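Local atomic coordinates of 2,3-dimethylmalate lyase (Aspergillus niger, PDB entry 3FA4), a protein that is a TIM-barrel lyase of the phosphoenolpyruvate phosphomutase family that binds a magnesium ion. Residues A31-T45 with I74-D86. Numbering follows the deposited sequence.
Sequences ARVALSAGFDALYMT and ISNISPSTPVIAD. With MG (magnesium ion), chain N.
L42, Y43 and M44 pair with V83, I84 and A85 in parallel register; the axes of strands 42-44 and 83-86 are 17° apart. Four backbone hydrogen bonds run along the pair: L42 N to P82 O just before strand 83-86, then I84 N to L42 O, M44 N to I84 O and D86 N to M44 O. The second is almost straight, 178° at the hydrogen.

On the sheet face carrying L42, M44, V83 and A85, I74 closes over the strands. Its CG2 lies 3.8 Å from L42 CD1. With CG anti to the backbone N (chi1 -171°), M44 presents CG to I74 CD1 at 3.6 Å. On the other face, Y43 crosses I84 at about a right angle, Y43 CD1 to I84 CG2 3.9 Å, with I84 CB at the ring edge.

Helix 28-37 and the turn after it pack on residues 74-81 mainly through apolar groups. I77 CG2 touches L35 CD2 at 3.5 Å and lies over one face of the R32 guanidinium, whose NH2 bonds G55 O of the second subunit. A31 CB meets I77 CD1 at 3.7 Å. T81 CG2 packs against the D40-A41 peptide, while T81 OG1 and S78 OG share a hydrogen bond.

D86 OD2 binds magnesium at 2.3 Å, and D86 OD1 accepts a hydrogen bond from a metal-bound water. D88 also binds the metal.

The contact joins two successive helix-strand units of the barrel. Strand 20-25 flanks 42-44, and strand 111-114 flanks 83-86.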
loop_
_atom_site.group_PDB
_atom_site.type_symbol
_atom_site.label_atom_id
_atom_site.label_comp_id
_atom_site.label_asym_id
_atom_site.label_seq_id
_atom_site.Cartn_x
_atom_site.Cartn_y
_atom_site.Cartn_z
ATOM N N ALA B 31 -18.096 -8.451 -5.461
ATOM C CA ALA B 31 -18.302 -9.046 -4.134
ATOM C C ALA B 31 -19.648 -8.673 -3.516
ATOM O O ALA B 31 -20.351 -9.564 -3.060
ATOM C CB ALA B 31 -17.159 -8.711 -3.230
ATOM N N ARG B 32 -20.042 -7.384 -3.559
ATOM C CA ARG B 32 -21.359 -6.933 -3.082
ATOM C C ARG B 32 -22.497 -7.502 -3.888
ATOM O O ARG B 32 -23.492 -7.956 -3.291
ATOM C CB ARG B 32 -21.533 -5.416 -3.131
ATOM C CG ARG B 32 -20.623 -4.668 -2.283
ATOM C CD ARG B 32 -21.133 -4.774 -0.918
ATOM N NE ARG B 32 -20.378 -3.899 -0.032
ATOM C CZ ARG B 32 -20.716 -3.646 1.231
ATOM N NH1 ARG B 32 -21.801 -4.197 1.787
ATOM N NH2 ARG B 32 -19.968 -2.830 1.932
ATOM N N VAL B 33 -22.400 -7.427 -5.226
ATOM C CA VAL B 33 -23.414 -8.059 -6.126
ATOM C C VAL B 33 -23.641 -9.575 -5.868
ATOM O O VAL B 33 -24.768 -10.041 -5.702
ATOM C CB VAL B 33 -23.109 -7.788 -7.589
ATOM C CG1 VAL B 33 -24.121 -8.382 -8.451
ATOM C CG2 VAL B 33 -22.989 -6.234 -7.874
ATOM N N ALA B 34 -22.557 -10.337 -5.798
ATOM C CA ALA B 34 -22.631 -11.773 -5.532
ATOM C C ALA B 34 -23.229 -12.071 -4.146
ATOM O O ALA B 34 -24.037 -13.007 -3.997
ATOM C CB ALA B 34 -21.223 -12.379 -5.642
ATOM N N LEU B 35 -22.800 -11.333 -3.118
ATOM C CA LEU B 35 -23.386 -11.486 -1.805
ATOM C C LEU B 35 -24.943 -11.190 -1.768
ATOM O O LEU B 35 -25.682 -11.884 -1.073
ATOM C CB LEU B 35 -22.643 -10.596 -0.805
ATOM C CG LEU B 35 -21.553 -11.114 0.154
ATOM C CD1 LEU B 35 -21.166 -12.590 0.042
ATOM C CD2 LEU B 35 -20.321 -10.145 0.227
ATOM N N SER B 36 -25.395 -10.158 -2.506
ATOM C CA SER B 36 -26.783 -9.732 -2.565
ATOM C C SER B 36 -27.647 -10.780 -3.256
ATOM O O SER B 36 -28.885 -10.763 -3.094
ATOM C CB SER B 36 -26.926 -8.437 -3.362
ATOM O OG SER B 36 -26.155 -7.379 -2.815
ATOM N N ALA B 37 -27.005 -11.652 -4.054
ATOM C CA ALA B 37 -27.692 -12.647 -4.850
ATOM C C ALA B 37 -27.800 -13.879 -3.961
ATOM O O ALA B 37 -28.615 -14.763 -4.165
ATOM C CB ALA B 37 -26.927 -12.923 -6.115
ATOM N N GLY B 38 -27.042 -13.904 -2.883
ATOM C CA GLY B 38 -27.350 -14.909 -1.875
ATOM C C GLY B 38 -26.355 -16.031 -1.865
ATOM O O GLY B 38 -26.624 -17.056 -1.255
ATOM N N PHE B 39 -25.185 -15.822 -2.469
ATOM C CA PHE B 39 -24.071 -16.797 -2.383
ATOM C C PHE B 39 -23.467 -16.871 -0.988
ATOM O O PHE B 39 -23.328 -15.829 -0.351
ATOM C CB PHE B 39 -23.037 -16.499 -3.469
ATOM C CG PHE B 39 -23.529 -16.863 -4.795
ATOM C CD1 PHE B 39 -24.000 -15.917 -5.643
ATOM C CD2 PHE B 39 -23.640 -18.208 -5.147
ATOM C CE1 PHE B 39 -24.540 -16.297 -6.870
ATOM C CE2 PHE B 39 -24.176 -18.594 -6.355
ATOM C CZ PHE B 39 -24.619 -17.626 -7.220
ATOM N N ASP B 40 -23.229 -18.102 -0.480
ATOM C CA ASP B 40 -22.621 -18.362 0.842
ATOM C C ASP B 40 -21.083 -18.569 0.828
ATOM O O ASP B 40 -20.530 -19.114 1.802
ATOM C CB ASP B 40 -23.161 -19.621 1.453
ATOM C CG ASP B 40 -24.580 -19.495 1.915
ATOM O OD1 ASP B 40 -25.068 -18.401 2.339
ATOM O OD2 ASP B 40 -25.228 -20.571 1.903
ATOM N N ALA B 41 -20.440 -18.199 -0.278
ATOM C CA ALA B 41 -19.001 -18.325 -0.428
ATOM C C ALA B 41 -18.620 -17.503 -1.637
ATOM O O ALA B 41 -19.420 -17.360 -2.548
ATOM C CB ALA B 41 -18.620 -19.790 -0.636
ATOM N N LEU B 42 -17.410 -16.938 -1.641
ATOM C CA LEU B 42 -16.945 -16.225 -2.795
ATOM C C LEU B 42 -15.544 -16.742 -3.148
ATOM O O LEU B 42 -14.868 -17.380 -2.336
ATOM C CB LEU B 42 -16.896 -14.739 -2.525
ATOM C CG LEU B 42 -18.063 -13.969 -1.950
ATOM C CD1 LEU B 42 -17.561 -12.676 -1.358
ATOM C CD2 LEU B 42 -19.227 -13.772 -3.010
ATOM N N TYR B 43 -15.126 -16.480 -4.381
ATOM C CA TYR B 43 -13.827 -16.875 -4.817
ATOM C C TYR B 43 -13.172 -15.629 -5.350
ATOM O O TYR B 43 -13.690 -15.088 -6.299
ATOM C CB TYR B 43 -13.915 -17.978 -5.928
ATOM C CG TYR B 43 -12.615 -18.248 -6.577
ATOM C CD1 TYR B 43 -11.545 -18.824 -5.869
ATOM C CD2 TYR B 43 -12.401 -17.836 -7.865
ATOM C CE1 TYR B 43 -10.296 -19.025 -6.460
ATOM C CE2 TYR B 43 -11.132 -18.003 -8.473
ATOM C CZ TYR B 43 -10.110 -18.577 -7.776
ATOM O OH TYR B 43 -8.933 -18.736 -8.441
ATOM N N MET B 44 -12.024 -15.218 -4.790
ATOM C CA MET B 44 -11.251 -14.113 -5.377
ATOM C C MET B 44 -10.383 -14.588 -6.450
ATOM O O MET B 44 -9.375 -15.263 -6.185
ATOM C CB MET B 44 -10.375 -13.425 -4.343
ATOM C CG MET B 44 -9.757 -12.183 -4.860
ATOM S SD MET B 44 -8.522 -11.478 -3.793
ATOM C CE MET B 44 -7.025 -12.359 -4.383
ATOM N N THR B 45 -10.703 -14.216 -7.678
ATOM C CA THR B 45 -9.898 -14.627 -8.817
ATOM C C THR B 45 -8.647 -13.743 -8.976
ATOM O O THR B 45 -8.720 -12.504 -8.851
ATOM C CB THR B 45 -10.761 -14.572 -10.108
ATOM O OG1 THR B 45 -9.934 -14.557 -11.273
ATOM C CG2 THR B 45 -11.623 -13.293 -10.162
ATOM N N ILE B 74 -12.232 -8.237 0.300
ATOM C CA ILE B 74 -13.397 -9.107 -0.044
ATOM C C ILE B 74 -13.867 -9.977 1.135
ATOM O O ILE B 74 -15.048 -10.103 1.377
ATOM C CB ILE B 74 -13.077 -9.936 -1.356
ATOM C CG1 ILE B 74 -12.799 -8.944 -2.528
ATOM C CG2 ILE B 74 -14.190 -10.930 -1.685
ATOM C CD1 ILE B 74 -12.046 -9.533 -3.835
ATOM N N SER B 75 -12.940 -10.563 1.894
ATOM C CA SER B 75 -13.266 -11.270 3.100
ATOM C C SER B 75 -14.028 -10.464 4.136
ATOM O O SER B 75 -14.764 -11.038 4.922
ATOM C CB SER B 75 -11.999 -11.776 3.771
ATOM O OG SER B 75 -11.224 -12.580 2.901
ATOM N N ASN B 76 -13.864 -9.142 4.162
ATOM C CA ASN B 76 -14.435 -8.380 5.233
ATOM C C ASN B 76 -15.639 -7.578 4.875
ATOM O O ASN B 76 -16.118 -6.854 5.685
ATOM C CB ASN B 76 -13.363 -7.579 5.947
ATOM C CG ASN B 76 -12.548 -8.446 6.904
ATOM O OD1 ASN B 76 -13.030 -8.856 7.941
ATOM N ND2 ASN B 76 -11.343 -8.775 6.511
ATOM N N ILE B 77 -16.102 -7.679 3.645
ATOM C CA ILE B 77 -17.445 -7.265 3.229
ATOM C C ILE B 77 -18.558 -7.953 4.037
ATOM O O ILE B 77 -19.393 -7.265 4.659
ATOM C CB ILE B 77 -17.653 -7.370 1.667
ATOM C CG1 ILE B 77 -16.786 -6.303 1.047
ATOM C CG2 ILE B 77 -19.134 -6.978 1.291
ATOM C CD1 ILE B 77 -16.531 -6.425 -0.419
ATOM N N SER B 78 -18.499 -9.291 4.093
ATOM C CA SER B 78 -19.379 -10.152 4.939
ATOM C C SER B 78 -18.384 -11.125 5.618
ATOM O O SER B 78 -18.029 -12.109 5.002
ATOM C CB SER B 78 -20.410 -10.894 4.052
ATOM O OG SER B 78 -21.180 -11.889 4.786
ATOM N N PRO B 79 -17.845 -10.800 6.844
ATOM C CA PRO B 79 -16.828 -11.692 7.491
ATOM C C PRO B 79 -17.233 -13.183 7.802
ATOM O O PRO B 79 -16.373 -14.032 8.063
ATOM C CB PRO B 79 -16.438 -10.944 8.794
ATOM C CG PRO B 79 -17.101 -9.579 8.729
ATOM C CD PRO B 79 -18.133 -9.577 7.648
ATOM N N SER B 80 -18.522 -13.513 7.777
ATOM C CA SER B 80 -18.911 -14.856 8.130
ATOM C C SER B 80 -19.101 -15.643 6.870
ATOM O O SER B 80 -19.367 -16.855 6.937
ATOM C CB SER B 80 -20.189 -14.858 8.934
ATOM O OG SER B 80 -21.239 -14.261 8.180
ATOM N N THR B 81 -18.990 -14.975 5.708
ATOM C CA THR B 81 -19.013 -15.702 4.434
ATOM C C THR B 81 -17.578 -16.079 3.991
ATOM O O THR B 81 -16.754 -15.153 3.781
ATOM C CB THR B 81 -19.614 -14.870 3.322
ATOM O OG1 THR B 81 -20.947 -14.545 3.646
ATOM C CG2 THR B 81 -19.600 -15.637 1.980
ATOM N N PRO B 82 -17.293 -17.415 3.811
ATOM C CA PRO B 82 -15.965 -17.880 3.384
ATOM C C PRO B 82 -15.524 -17.271 2.047
ATOM O O PRO B 82 -16.302 -17.328 1.094
ATOM C CB PRO B 82 -16.156 -19.380 3.192
ATOM C CG PRO B 82 -17.288 -19.753 4.143
ATOM C CD PRO B 82 -18.228 -18.550 4.020
ATOM N N VAL B 83 -14.323 -16.722 2.000
ATOM C CA VAL B 83 -13.655 -16.327 0.774
ATOM C C VAL B 83 -12.485 -17.242 0.447
ATOM O O VAL B 83 -11.594 -17.432 1.240
ATOM C CB VAL B 83 -13.188 -14.865 0.835
ATOM C CG1 VAL B 83 -12.439 -14.416 -0.421
ATOM C CG2 VAL B 83 -14.330 -13.950 1.164
ATOM N N ILE B 84 -12.524 -17.810 -0.736
ATOM C CA ILE B 84 -11.402 -18.641 -1.279
ATOM C C ILE B 84 -10.626 -17.739 -2.177
ATOM O O ILE B 84 -11.207 -17.246 -3.075
ATOM C CB ILE B 84 -11.917 -19.863 -2.107
ATOM C CG1 ILE B 84 -12.887 -20.671 -1.224
ATOM C CG2 ILE B 84 -10.733 -20.728 -2.591
ATOM C CD1 ILE B 84 -13.756 -21.597 -1.937
ATOM N N ALA B 85 -9.332 -17.509 -1.918
ATOM C CA ALA B 85 -8.523 -16.563 -2.644
ATOM C C ALA B 85 -7.394 -17.181 -3.489
ATOM O O ALA B 85 -6.655 -18.034 -3.051
ATOM C CB ALA B 85 -7.931 -15.599 -1.681
ATOM N N ASP B 86 -7.196 -16.701 -4.709
ATOM C CA ASP B 86 -6.000 -17.132 -5.464
ATOM C C ASP B 86 -4.758 -16.710 -4.617
ATOM O O ASP B 86 -4.877 -15.707 -3.876
ATOM C CB ASP B 86 -6.060 -16.542 -6.863
ATOM C CG ASP B 86 -4.869 -16.886 -7.682
ATOM O OD1 ASP B 86 -4.151 -17.891 -7.388
ATOM O OD2 ASP B 86 -4.590 -16.122 -8.636
HETATM MG MG MG N . -3.151 -16.828 -10.224
HETATM O O HOH W 1 -3.253 -18.770 -9.785
HETATM O O HOH W 2 -3.343 -14.875 -10.723
HETATM O O HOH W 3 -4.914 -17.153 -11.595
#